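Local coordinates for 16S rRNA processing protein (Pseudomonas aeruginosa, PDB 2F1L) that probably serves as an accessory factor in the final assembly step of the 30S ribosomal subunit and is needed for efficient processing of 16S rRNA, at residues Val21-Ile26 / Ser40-Leu45; Glu119-Ile124 / Ile172-Gly177; Gly34-Tyr39 / Ala79-Leu84; Gly141-Met146 / Pro163-Cys168. One frame throughout, in Å; residues are numbered along the deposited sequence.

Contact 1: Val21-Ile26 / Ser40-Leu45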
loop_
_atom_site.group_PDB
_atom_site.type_symbol
_atom_site.label_atom_id
_atom_site.label_comp_id
_atom_site.label_asym_id
_atom_site.label_seq_id
_atom_site.Cartn_x
_atom_site.Cartn_y
_atom_site.Cartn_z
ATOM N N VAL A 21 -19.751 -1.408 0.559
ATOM C CA VAL A 21 -18.363 -0.921 0.598
ATOM C C VAL A 21 -17.927 -0.427 -0.780
ATOM O O VAL A 21 -18.464 -0.868 -1.799
ATOM C CB VAL A 21 -17.328 -1.963 1.155
ATOM C CG1 VAL A 21 -17.813 -2.523 2.504
ATOM C CG2 VAL A 21 -17.054 -3.062 0.192
ATOM N N VAL A 22 -16.946 0.474 -0.799
ATOM C CA VAL A 22 -16.539 1.143 -2.014
ATOM C C VAL A 22 -15.270 0.488 -2.543
ATOM O O VAL A 22 -14.194 0.536 -1.900
ATOM C CB VAL A 22 -16.217 2.647 -1.767
ATOM C CG1 VAL A 22 -15.896 3.350 -3.087
ATOM C CG2 VAL A 22 -17.349 3.342 -1.069
ATOM N N ILE A 23 -15.355 -0.090 -3.730
ATOM C CA ILE A 23 -14.188 -0.795 -4.290
ATOM C C ILE A 23 -13.416 -0.006 -5.295
ATOM O O ILE A 23 -12.402 -0.471 -5.771
ATOM C CB ILE A 23 -14.580 -2.172 -4.916
ATOM C CG1 ILE A 23 -15.620 -1.983 -6.032
ATOM C CG2 ILE A 23 -15.065 -3.111 -3.800
ATOM C CD1 ILE A 23 -16.010 -3.273 -6.746
ATOM N N GLY A 24 -13.929 1.150 -5.683
ATOM C CA GLY A 24 -13.257 2.004 -6.713
ATOM C C GLY A 24 -14.025 3.294 -6.939
ATOM O O GLY A 24 -15.046 3.549 -6.284
ATOM N N LYS A 25 -13.557 4.129 -7.865
ATOM C CA LYS A 25 -14.253 5.364 -8.146
ATOM C C LYS A 25 -14.046 5.793 -9.566
ATOM O O LYS A 25 -12.918 5.753 -10.055
ATOM C CB LYS A 25 -13.750 6.444 -7.222
ATOM C CG LYS A 25 -14.471 7.778 -7.452
ATOM C CD LYS A 25 -14.433 8.661 -6.231
ATOM C CE LYS A 25 -15.383 9.842 -6.356
ATOM N NZ LYS A 25 -15.320 10.685 -5.138
ATOM N N ILE A 26 -15.135 6.243 -10.204
ATOM C CA ILE A 26 -15.106 6.756 -11.571
ATOM C C ILE A 26 -14.716 8.212 -11.557
ATOM O O ILE A 26 -15.385 9.045 -10.958
ATOM C CB ILE A 26 -16.481 6.585 -12.272
ATOM C CG1 ILE A 26 -16.927 5.124 -12.270
ATOM C CG2 ILE A 26 -16.433 7.040 -13.710
ATOM C CD1 ILE A 26 -18.242 4.869 -13.062
ATOM N N SER A 40 -8.990 2.006 -8.728
ATOM C CA SER A 40 -9.419 0.777 -8.048
ATOM C C SER A 40 -8.908 0.717 -6.627
ATOM O O SER A 40 -7.773 1.047 -6.396
ATOM C CB SER A 40 -8.899 -0.439 -8.782
ATOM O OG SER A 40 -9.034 -1.583 -7.977
ATOM N N PHE A 41 -9.729 0.252 -5.699
ATOM C CA PHE A 41 -9.346 0.127 -4.289
ATOM C C PHE A 41 -9.182 -1.332 -3.831
ATOM O O PHE A 41 -9.064 -1.645 -2.599
ATOM C CB PHE A 41 -10.395 0.851 -3.410
ATOM C CG PHE A 41 -10.644 2.292 -3.808
ATOM C CD1 PHE A 41 -9.598 3.098 -4.252
ATOM C CD2 PHE A 41 -11.907 2.853 -3.688
ATOM C CE1 PHE A 41 -9.826 4.414 -4.640
ATOM C CE2 PHE A 41 -12.154 4.177 -4.078
ATOM C CZ PHE A 41 -11.110 4.956 -4.539
ATOM N N THR A 42 -9.185 -2.222 -4.805
ATOM C CA THR A 42 -9.126 -3.653 -4.561
ATOM C C THR A 42 -7.667 -4.133 -4.470
ATOM O O THR A 42 -6.752 -3.461 -4.913
ATOM C CB THR A 42 -9.833 -4.442 -5.683
ATOM O OG1 THR A 42 -9.172 -4.227 -6.958
ATOM C CG2 THR A 42 -11.274 -3.987 -5.804
ATOM N N ASP A 43 -7.488 -5.294 -3.843
ATOM C CA ASP A 43 -6.216 -5.958 -3.779
ATOM C C ASP A 43 -6.459 -7.344 -4.330
ATOM O O ASP A 43 -7.292 -8.040 -3.822
ATOM C CB ASP A 43 -5.777 -6.073 -2.328
ATOM C CG ASP A 43 -4.419 -6.667 -2.193
ATOM O OD1 ASP A 43 -3.789 -6.963 -3.245
ATOM O OD2 ASP A 43 -3.989 -6.822 -1.022
ATOM N N PRO A 44 -5.797 -7.722 -5.440
ATOM C CA PRO A 44 -4.926 -7.069 -6.390
ATOM C C PRO A 44 -5.623 -5.896 -7.034
ATOM O O PRO A 44 -6.866 -5.863 -7.064
ATOM C CB PRO A 44 -4.760 -8.133 -7.473
ATOM C CG PRO A 44 -4.964 -9.406 -6.797
ATOM C CD PRO A 44 -6.016 -9.129 -5.814
ATOM N N LEU A 45 -4.853 -4.981 -7.626
ATOM C CA LEU A 45 -5.474 -3.838 -8.279
ATOM C C LEU A 45 -6.565 -4.224 -9.290
ATOM O O LEU A 45 -7.563 -3.506 -9.436
ATOM C CB LEU A 45 -4.432 -2.983 -8.982
ATOM C CG LEU A 45 -4.818 -1.540 -9.339
ATOM C CD1 LEU A 45 -5.151 -0.756 -8.120
ATOM C CD2 LEU A 45 -3.654 -0.883 -10.060
#
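Phe41 lays its ring against the main chain of Gly24 where strand 35-40, beside strand 20-27 in the antiparallel sheet of the RimM N-terminal domain, gives way to a loop. Gly24 and Ser40 form a non-hydrogen-bonded antiparallel pair, with CA atoms 4.2 Å apart. One step on, Phe41 N donates to Ile23 O over 2.8 Å. CG of Phe41 stands anti to the carbonyl carbon (chi1 -54°), which directs it to the Gly24 side; Gly24 CA lies over one face of the ring, while Val22 O lies at the ring edge, near its plane. Gly24 has no side chain, and Phe41 CD2 comes within 3.3 Å of Gly24 N. Val22 runs beside the ring, its CG1 4.0 Å from Phe41 CE2; Thr42 CG2 meets Ile23 CB at 3.9 Å. In the loop, Ser40 OG accepts from Thr42 N at 3.2 Å, an ST turn, and separately donates to Leu45 O at 2.8 Å. Val145 of the second subunit packs on Phe41, and Glu159 of that subunit forms a salt bridge with Lys25. On its other side, strand 20-27 pairs with strand 97-101, Ile23 and Gly24 both facing Ile98 as a classic beta bulge.

Contact 2: Glu119-Ile124 / Ile172-Gly177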
loop_
_atom_site.group_PDB
_atom_site.type_symbol
_atom_site.label_atom_id
_atom_site.label_comp_id
_atom_site.label_asym_id
_atom_site.label_seq_id
_atom_site.Cartn_x
_atom_site.Cartn_y
_atom_site.Cartn_z
ATOM N N GLU A 119 2.443 -18.833 -2.170
ATOM C CA GLU A 119 3.770 -19.453 -2.112
ATOM C C GLU A 119 4.131 -20.110 -3.424
ATOM O O GLU A 119 3.366 -20.892 -3.971
ATOM C CB GLU A 119 3.835 -20.490 -0.991
ATOM C CG GLU A 119 4.209 -19.875 0.334
ATOM C CD GLU A 119 3.745 -20.655 1.556
ATOM O OE1 GLU A 119 3.583 -21.900 1.501
ATOM O OE2 GLU A 119 3.551 -19.991 2.593
ATOM N N GLY A 120 5.306 -19.789 -3.931
ATOM C CA GLY A 120 5.777 -20.366 -5.174
ATOM C C GLY A 120 5.415 -19.566 -6.399
ATOM O O GLY A 120 5.874 -19.889 -7.468
ATOM N N LEU A 121 4.615 -18.508 -6.266
ATOM C CA LEU A 121 4.313 -17.664 -7.421
ATOM C C LEU A 121 5.532 -16.875 -7.822
ATOM O O LEU A 121 6.278 -16.369 -6.954
ATOM C CB LEU A 121 3.189 -16.697 -7.121
ATOM C CG LEU A 121 1.779 -17.269 -6.974
ATOM C CD1 LEU A 121 0.823 -16.156 -6.691
ATOM C CD2 LEU A 121 1.382 -17.991 -8.218
ATOM N N LYS A 122 5.740 -16.792 -9.135
ATOM C CA LYS A 122 6.786 -15.967 -9.705
ATOM C C LYS A 122 6.322 -14.520 -9.611
ATOM O O LYS A 122 5.186 -14.204 -9.926
ATOM C CB LYS A 122 7.039 -16.352 -11.161
ATOM C CG LYS A 122 7.558 -17.783 -11.383
ATOM C CD LYS A 122 7.245 -18.273 -12.846
ATOM C CE LYS A 122 6.933 -19.809 -13.009
ATOM N NZ LYS A 122 5.682 -20.003 -13.880
ATOM N N VAL A 123 7.207 -13.638 -9.190
ATOM C CA VAL A 123 6.891 -12.225 -8.998
ATOM C C VAL A 123 7.602 -11.408 -10.071
ATOM O O VAL A 123 8.799 -11.421 -10.164
ATOM C CB VAL A 123 7.367 -11.781 -7.613
ATOM C CG1 VAL A 123 7.269 -10.244 -7.441
ATOM C CG2 VAL A 123 6.580 -12.524 -6.557
ATOM N N ILE A 124 6.846 -10.697 -10.882
ATOM C CA ILE A 124 7.363 -10.003 -12.052
ATOM C C ILE A 124 6.877 -8.561 -12.065
ATOM O O ILE A 124 5.676 -8.339 -11.924
ATOM C CB ILE A 124 6.878 -10.701 -13.298
ATOM C CG1 ILE A 124 7.391 -12.160 -13.308
ATOM C CG2 ILE A 124 7.347 -9.963 -14.554
ATOM C CD1 ILE A 124 6.590 -13.035 -14.186
ATOM N N ILE A 172 -2.830 -11.449 -10.085
ATOM C CA ILE A 172 -2.339 -12.753 -9.620
ATOM C C ILE A 172 -2.951 -13.801 -10.522
ATOM O O ILE A 172 -4.160 -13.869 -10.635
ATOM C CB ILE A 172 -2.795 -13.040 -8.177
ATOM C CG1 ILE A 172 -2.190 -12.023 -7.244
ATOM C CG2 ILE A 172 -2.429 -14.443 -7.763
ATOM C CD1 ILE A 172 -2.603 -12.206 -5.755
ATOM N N ASP A 173 -2.137 -14.614 -11.171
ATOM C CA ASP A 173 -2.684 -15.729 -11.939
ATOM C C ASP A 173 -2.156 -17.032 -11.344
ATOM O O ASP A 173 -1.035 -17.461 -11.605
ATOM C CB ASP A 173 -2.345 -15.575 -13.423
ATOM C CG ASP A 173 -3.064 -16.576 -14.279
ATOM O OD1 ASP A 173 -3.030 -17.758 -13.936
ATOM O OD2 ASP A 173 -3.660 -16.200 -15.305
ATOM N N LEU A 174 -2.980 -17.680 -10.537
ATOM C CA LEU A 174 -2.539 -18.903 -9.860
ATOM C C LEU A 174 -2.289 -20.019 -10.820
ATOM O O LEU A 174 -1.319 -20.756 -10.657
ATOM C CB LEU A 174 -3.565 -19.388 -8.827
ATOM C CG LEU A 174 -3.832 -18.387 -7.716
ATOM C CD1 LEU A 174 -4.962 -18.906 -6.842
ATOM C CD2 LEU A 174 -2.532 -18.087 -6.941
ATOM N N ALA A 175 -3.161 -20.179 -11.803
ATOM C CA ALA A 175 -2.966 -21.276 -12.746
ATOM C C ALA A 175 -1.635 -21.135 -13.478
ATOM O O ALA A 175 -0.947 -22.106 -13.650
ATOM C CB ALA A 175 -4.103 -21.360 -13.723
ATOM N N ALA A 176 -1.272 -19.928 -13.893
ATOM C CA ALA A 176 0.007 -19.691 -14.572
ATOM C C ALA A 176 1.199 -19.626 -13.620
ATOM O O ALA A 176 2.340 -19.687 -14.059
ATOM C CB ALA A 176 -0.063 -18.414 -15.400
ATOM N N GLY A 177 0.949 -19.478 -12.322
ATOM C CA GLY A 177 2.035 -19.365 -11.334
ATOM C C GLY A 177 2.719 -18.007 -11.373
ATOM O O GLY A 177 3.896 -17.895 -11.051
#
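Leu121 and Lys122 grip the tight turn that leads from strand 169-173 into strand 178-181 of the RimM PRC barrel domain, a surface contact at the start of strand 122-125. The turn, 172-177, is shaped by an Asx motif: Asp173 OD1 accepts from Ala176 N at 2.8 Å, the donor lying above the carboxylate plane. Residues 174-176 have helical backbone angles, and the chain then leaves through Gly177 at a positive phi of 74°. The carbonyl thus presented is where the two segments join. Lys122 N donates to Gly177 O over 2.9 Å in a nearly straight bond (166° at the hydrogen), and a backbone bond between Lys122 and Met179 then begins the parallel pairing of strands 122-125 and 178-181.

Leu121 supplies the apolar half, with its two methyl branches doing different work. CD2 rests on the Gly177 backbone, 3.4 Å from Gly177 C. CD1 reaches the strand end and the turn together, 3.8 Å from Ile172 CG2, the two side chains crossing at about a right angle, and 3.9 Å from Leu174 CD2. Leu118 and Tyr113 pack on Ile172 beyond.

The Lys122 side chain passes over Gly177 O, its CB 3.5 Å from that oxygen; bends at chi3 and chi4 then bring NZ to a weak hydrogen bond with Ala176 O at 3.4 Å.

Contact 3: Gly34-Tyr39 / Ala79-Leu84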
loop_
_atom_site.group_PDB
_atom_site.type_symbol
_atom_site.label_atom_id
_atom_site.label_comp_id
_atom_site.label_asym_id
_atom_site.label_seq_id
_atom_site.Cartn_x
_atom_site.Cartn_y
_atom_site.Cartn_z
ATOM N N GLY A 34 -16.728 5.903 -25.029
ATOM C CA GLY A 34 -17.558 5.808 -23.847
ATOM C C GLY A 34 -17.005 5.086 -22.639
ATOM O O GLY A 34 -17.719 4.931 -21.638
ATOM N N GLU A 35 -15.754 4.640 -22.710
ATOM C CA GLU A 35 -15.127 4.060 -21.519
ATOM C C GLU A 35 -14.885 5.148 -20.495
ATOM O O GLU A 35 -14.790 6.352 -20.830
ATOM C CB GLU A 35 -13.832 3.320 -21.853
ATOM C CG GLU A 35 -14.115 2.050 -22.710
ATOM C CD GLU A 35 -12.881 1.218 -23.077
ATOM O OE1 GLU A 35 -11.766 1.480 -22.578
ATOM O OE2 GLU A 35 -13.036 0.267 -23.857
ATOM N N VAL A 36 -14.794 4.709 -19.237
ATOM C CA VAL A 36 -14.503 5.603 -18.137
ATOM C C VAL A 36 -13.157 5.231 -17.474
ATOM O O VAL A 36 -12.668 4.088 -17.561
ATOM C CB VAL A 36 -15.630 5.584 -17.088
ATOM C CG1 VAL A 36 -16.914 6.175 -17.647
ATOM C CG2 VAL A 36 -15.911 4.174 -16.579
ATOM N N LYS A 37 -12.568 6.215 -16.806
ATOM C CA LYS A 37 -11.330 6.044 -16.089
ATOM C C LYS A 37 -11.705 5.898 -14.614
ATOM O O LYS A 37 -12.542 6.616 -14.089
ATOM C CB LYS A 37 -10.443 7.244 -16.320
ATOM C CG LYS A 37 -9.000 7.083 -15.880
ATOM C CD LYS A 37 -8.423 8.429 -15.491
ATOM C CE LYS A 37 -6.982 8.669 -15.948
ATOM N NZ LYS A 37 -6.471 9.788 -15.101
ATOM N N VAL A 38 -11.081 4.923 -13.986
ATOM C CA VAL A 38 -11.509 4.383 -12.716
ATOM C C VAL A 38 -10.274 4.162 -11.858
ATOM O O VAL A 38 -9.288 3.596 -12.319
ATOM C CB VAL A 38 -12.254 3.044 -12.952
ATOM C CG1 VAL A 38 -12.357 2.242 -11.700
ATOM C CG2 VAL A 38 -13.661 3.327 -13.478
ATOM N N TYR A 39 -10.308 4.653 -10.625
ATOM C CA TYR A 39 -9.319 4.246 -9.667
ATOM C C TYR A 39 -9.863 2.976 -8.993
ATOM O O TYR A 39 -11.077 2.866 -8.738
ATOM C CB TYR A 39 -9.055 5.343 -8.629
ATOM C CG TYR A 39 -8.320 6.590 -9.102
ATOM C CD1 TYR A 39 -7.272 6.521 -9.984
ATOM C CD2 TYR A 39 -8.630 7.836 -8.568
ATOM C CE1 TYR A 39 -6.568 7.669 -10.362
ATOM C CE2 TYR A 39 -7.940 8.978 -8.935
ATOM C CZ TYR A 39 -6.913 8.891 -9.843
ATOM O OH TYR A 39 -6.226 10.026 -10.243
ATOM N N ALA A 79 -12.783 1.172 -18.096
ATOM C CA ALA A 79 -13.906 0.282 -17.943
ATOM C C ALA A 79 -14.968 0.636 -18.969
ATOM O O ALA A 79 -15.229 1.813 -19.183
ATOM C CB ALA A 79 -14.464 0.439 -16.574
ATOM N N LYS A 80 -15.537 -0.393 -19.599
ATOM C CA LYS A 80 -16.631 -0.253 -20.536
ATOM C C LYS A 80 -17.888 -0.718 -19.828
ATOM O O LYS A 80 -17.974 -1.871 -19.419
ATOM C CB LYS A 80 -16.377 -1.089 -21.803
ATOM C CG LYS A 80 -17.460 -0.982 -22.921
ATOM C CD LYS A 80 -17.418 0.370 -23.664
ATOM C CE LYS A 80 -18.551 0.549 -24.713
ATOM N NZ LYS A 80 -19.857 0.185 -24.130
ATOM N N LEU A 81 -18.852 0.190 -19.676
ATOM C CA LEU A 81 -20.141 -0.123 -19.050
ATOM C C LEU A 81 -21.224 -0.325 -20.110
ATOM O O LEU A 81 -21.225 0.325 -21.164
ATOM C CB LEU A 81 -20.556 0.975 -18.082
ATOM C CG LEU A 81 -19.481 1.419 -17.083
ATOM C CD1 LEU A 81 -20.061 2.478 -16.199
ATOM C CD2 LEU A 81 -18.970 0.261 -16.263
ATOM N N LYS A 82 -22.161 -1.228 -19.814
ATOM C CA LYS A 82 -23.138 -1.639 -20.806
ATOM C C LYS A 82 -23.980 -0.440 -21.154
ATOM O O LYS A 82 -24.428 0.269 -20.275
ATOM C CB LYS A 82 -24.013 -2.798 -20.313
ATOM C CG LYS A 82 -24.902 -3.342 -21.406
ATOM C CD LYS A 82 -25.590 -4.634 -21.031
ATOM C CE LYS A 82 -26.555 -5.008 -22.123
ATOM N NZ LYS A 82 -27.631 -5.889 -21.602
ATOM N N GLY A 83 -24.134 -0.196 -22.449
ATOM C CA GLY A 83 -24.966 0.895 -22.951
ATOM C C GLY A 83 -24.418 2.301 -22.769
ATOM O O GLY A 83 -25.149 3.272 -22.966
ATOM N N LEU A 84 -23.147 2.416 -22.404
ATOM C CA LEU A 84 -22.467 3.715 -22.310
ATOM C C LEU A 84 -21.463 3.758 -23.466
ATOM O O LEU A 84 -20.350 3.233 -23.367
ATOM C CB LEU A 84 -21.789 3.856 -20.930
ATOM C CG LEU A 84 -21.020 5.117 -20.577
ATOM C CD1 LEU A 84 -21.913 6.309 -20.714
ATOM C CD2 LEU A 84 -20.511 5.067 -19.180
HETATM O O HOH W 1 -18.725 2.458 -21.455
#
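Val36 and Ala79 form an antiparallel hydrogen-bonded pair that joins strand 35-40 to strand 76-81 in the curled sheet of the RimM N-terminal domain, and a type II turn from Leu81 to Leu84 folds back over the end of the contact. The backbone bonds come first. Val36 N donates to Ala79 O over 2.9 Å and Ala79 N returns to Val36 O over 3.0 Å. The directions of the short strand segments differ by 132°, well short of the 180° of exactly antiparallel strands. Ala79 O also receives a CA-H contact from Glu35.

Apolar packing gathers on the face that carries Val36 and Ala79. Val36 splits its two methyls: CG1 is anti to the carbonyl carbon (chi1 -67°), which leaves CG2 between the backbone N and the carbonyl carbon, 4.0 Å from Ala79 CB. CG1 itself lies 4.1 Å from Leu84 CD2, the two side chains crossing at about a right angle. Val38 CG2 adds to the same patch, which Ile26 of strand 20-27 and Leu67 of strand 61-73 extend.

Glu35 and Lys80 also cross at about a right angle, but through their aliphatic parts, Glu35 CG lying 3.8 Å from Lys80 CD. Their charged ends do not meet: the ammonium is in a salt bridge with Asp85, and NZ donates to Leu84 O from above its carbonyl plane.

Between Gly34 and the turn sits a water molecule that accepts from Leu81 N at 2.9 Å.

Contact 4: Gly141-Met146 / Pro163-Cys168; sequences GANDVM and PYTGQC
Tyr164 offers the edge of its ring to Met146, here a selenomethionine: SE lies in the ring plane, 4.0 Å from Tyr164 CD1 and 89° off the ring normal measured from the centroid, in a Met-aromatic contact. The Tyr164 side chain also touches Tyr113, Val169 and Ile172. Met146 is bent at chi3, and its terminal CE comes 3.5 Å from Pro163 O and 4.3 Å from Cys168 SG.

Asn143 and Thr165 cross at about a right angle, Asn143 CB lying 3.9 Å from Thr165 CG2.

These groups cluster where strands 145-149 and 160-163, antiparallel neighbours at one margin of the PRC barrel sheet, come apart. Val145 and Pro163 form a non-hydrogen-bonded pair, and beside them Tyr164 N donates to Asp144 O over 2.8 Å. Tyr164 is then the centre of an inverse gamma turn, closed by a weak bond from Thr165 N to Pro163 O. A water spans the gap, accepting from Asp144 N at 2.8 Å and giving a weak bond to Tyr164 O at 3.4 Å. Phe41 of the second subunit packs on Ala142.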
loop_
_atom_site.group_PDB
_atom_site.type_symbol
_atom_site.label_atom_id
_atom_site.label_comp_id
_atom_site.label_asym_id
_atom_site.label_seq_id
_atom_site.Cartn_x
_atom_site.Cartn_y
_atom_site.Cartn_z
ATOM N N GLY A 141 0.811 -6.865 11.624
ATOM C CA GLY A 141 0.020 -5.857 12.320
ATOM C C GLY A 141 -0.520 -4.755 11.400
ATOM O O GLY A 141 -1.257 -3.897 11.835
ATOM N N ALA A 142 -0.141 -4.751 10.136
ATOM C CA ALA A 142 -0.789 -3.916 9.136
ATOM C C ALA A 142 -0.956 -4.825 7.897
ATOM O O ALA A 142 -1.362 -5.954 8.020
ATOM C CB ALA A 142 0.090 -2.677 8.850
ATOM N N ASN A 143 -0.553 -4.407 6.719
ATOM C CA ASN A 143 -0.625 -5.308 5.579
ATOM C C ASN A 143 0.315 -6.472 5.740
ATOM O O ASN A 143 1.379 -6.339 6.328
ATOM C CB ASN A 143 -0.245 -4.538 4.323
ATOM C CG ASN A 143 -0.997 -3.283 4.238
ATOM O OD1 ASN A 143 -2.223 -3.363 4.075
ATOM N ND2 ASN A 143 -0.325 -2.099 4.489
ATOM N N ASP A 144 -0.067 -7.613 5.180
ATOM C CA ASP A 144 0.843 -8.737 5.067
ATOM C C ASP A 144 2.006 -8.428 4.128
ATOM O O ASP A 144 1.869 -7.658 3.179
ATOM C CB ASP A 144 0.087 -9.943 4.551
ATOM C CG ASP A 144 -0.951 -10.434 5.524
ATOM O OD1 ASP A 144 -0.696 -10.340 6.741
ATOM O OD2 ASP A 144 -2.014 -10.928 5.075
ATOM N N VAL A 145 3.150 -9.034 4.386
ATOM C CA VAL A 145 4.321 -8.836 3.552
ATOM C C VAL A 145 4.660 -10.132 2.890
ATOM O O VAL A 145 4.549 -11.191 3.498
ATOM C CB VAL A 145 5.507 -8.366 4.403
ATOM C CG1 VAL A 145 6.800 -8.485 3.634
ATOM C CG2 VAL A 145 5.267 -6.902 4.874
HETATM N N MSE A 146 5.084 -10.058 1.640
HETATM C CA MSE A 146 5.527 -11.220 0.881
HETATM C C MSE A 146 7.024 -11.256 0.867
HETATM O O MSE A 146 7.665 -10.304 0.461
HETATM C CB MSE A 146 5.039 -11.129 -0.538
HETATM C CG MSE A 146 3.556 -11.132 -0.637
HETATM SE SE MSE A 146 2.914 -10.489 -2.426
HETATM C CE MSE A 146 3.619 -8.656 -2.552
ATOM N N PRO A 163 4.743 -5.366 0.082
ATOM C CA PRO A 163 3.455 -5.302 0.773
ATOM C C PRO A 163 2.355 -5.927 -0.067
ATOM O O PRO A 163 2.297 -5.717 -1.293
ATOM C CB PRO A 163 3.232 -3.808 0.917
ATOM C CG PRO A 163 3.879 -3.235 -0.304
ATOM C CD PRO A 163 5.121 -4.075 -0.523
ATOM N N TYR A 164 1.505 -6.721 0.563
ATOM C CA TYR A 164 0.374 -7.329 -0.153
ATOM C C TYR A 164 -0.757 -6.312 -0.123
ATOM O O TYR A 164 -1.618 -6.330 0.765
ATOM C CB TYR A 164 -0.070 -8.664 0.490
ATOM C CG TYR A 164 -1.183 -9.325 -0.282
ATOM C CD1 TYR A 164 -0.933 -10.038 -1.436
ATOM C CD2 TYR A 164 -2.497 -9.182 0.111
ATOM C CE1 TYR A 164 -1.961 -10.619 -2.171
ATOM C CE2 TYR A 164 -3.518 -9.730 -0.610
ATOM C CZ TYR A 164 -3.250 -10.459 -1.754
ATOM O OH TYR A 164 -4.309 -11.016 -2.459
ATOM N N THR A 165 -0.694 -5.385 -1.060
ATOM C CA THR A 165 -1.732 -4.375 -1.276
ATOM C C THR A 165 -1.837 -4.145 -2.780
ATOM O O THR A 165 -0.918 -4.483 -3.527
ATOM C CB THR A 165 -1.338 -3.028 -0.694
ATOM O OG1 THR A 165 -0.184 -2.523 -1.394
ATOM C CG2 THR A 165 -1.015 -3.154 0.769
ATOM N N GLY A 166 -2.923 -3.522 -3.203
ATOM C CA GLY A 166 -3.165 -3.223 -4.615
ATOM C C GLY A 166 -2.268 -2.142 -5.209
ATOM O O GLY A 166 -2.111 -2.080 -6.425
ATOM N N GLN A 167 -1.692 -1.275 -4.374
ATOM C CA GLN A 167 -0.721 -0.353 -4.881
ATOM C C GLN A 167 0.469 -1.121 -5.417
ATOM O O GLN A 167 1.222 -0.613 -6.299
ATOM C CB GLN A 167 -0.272 0.621 -3.776
ATOM C CG GLN A 167 0.646 1.724 -4.285
ATOM C CD GLN A 167 0.958 2.806 -3.269
ATOM O OE1 GLN A 167 1.770 3.678 -3.555
ATOM N NE2 GLN A 167 0.319 2.777 -2.103
ATOM N N CYS A 168 0.650 -2.331 -4.865
ATOM C CA CYS A 168 1.769 -3.199 -5.208
ATOM C C CYS A 168 1.396 -4.397 -6.102
ATOM O O CYS A 168 2.006 -4.635 -7.171
ATOM C CB CYS A 168 2.433 -3.725 -3.950
ATOM S SG CYS A 168 3.848 -4.794 -4.345
HETATM O O HOH W 2 -2.520 -7.532 3.839
#

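In the fold
Contacts 1 and 3 belong to the N-terminal domain and contacts 2 and 4 to the PRC barrel domain. Within the first, strands 20-27 and 35-40 are neighbours, and Lys25 O to Tyr39 N, 2.9 Å, is a probable hydrogen bond between contacts 1 and 3. The 40-45 loop is one place where the domains meet: Pro44 CG lies 3.8 Å from Ile172 CD1 of contact 2, and Leu45 CB 3.6 Å from Gly166 O of contact 4. Ile172 CD1 also sits 3.9 Å from Tyr164 OH, tying contacts 2 and 4. Contact 3 is remote from the barrel contacts, its centre about 29 Å from that of contact 2 and 28 Å from that of contact 4. Unidentified ligand atoms, probably from the crystallisation liquor, bond Ser40, Thr42 and Thr165.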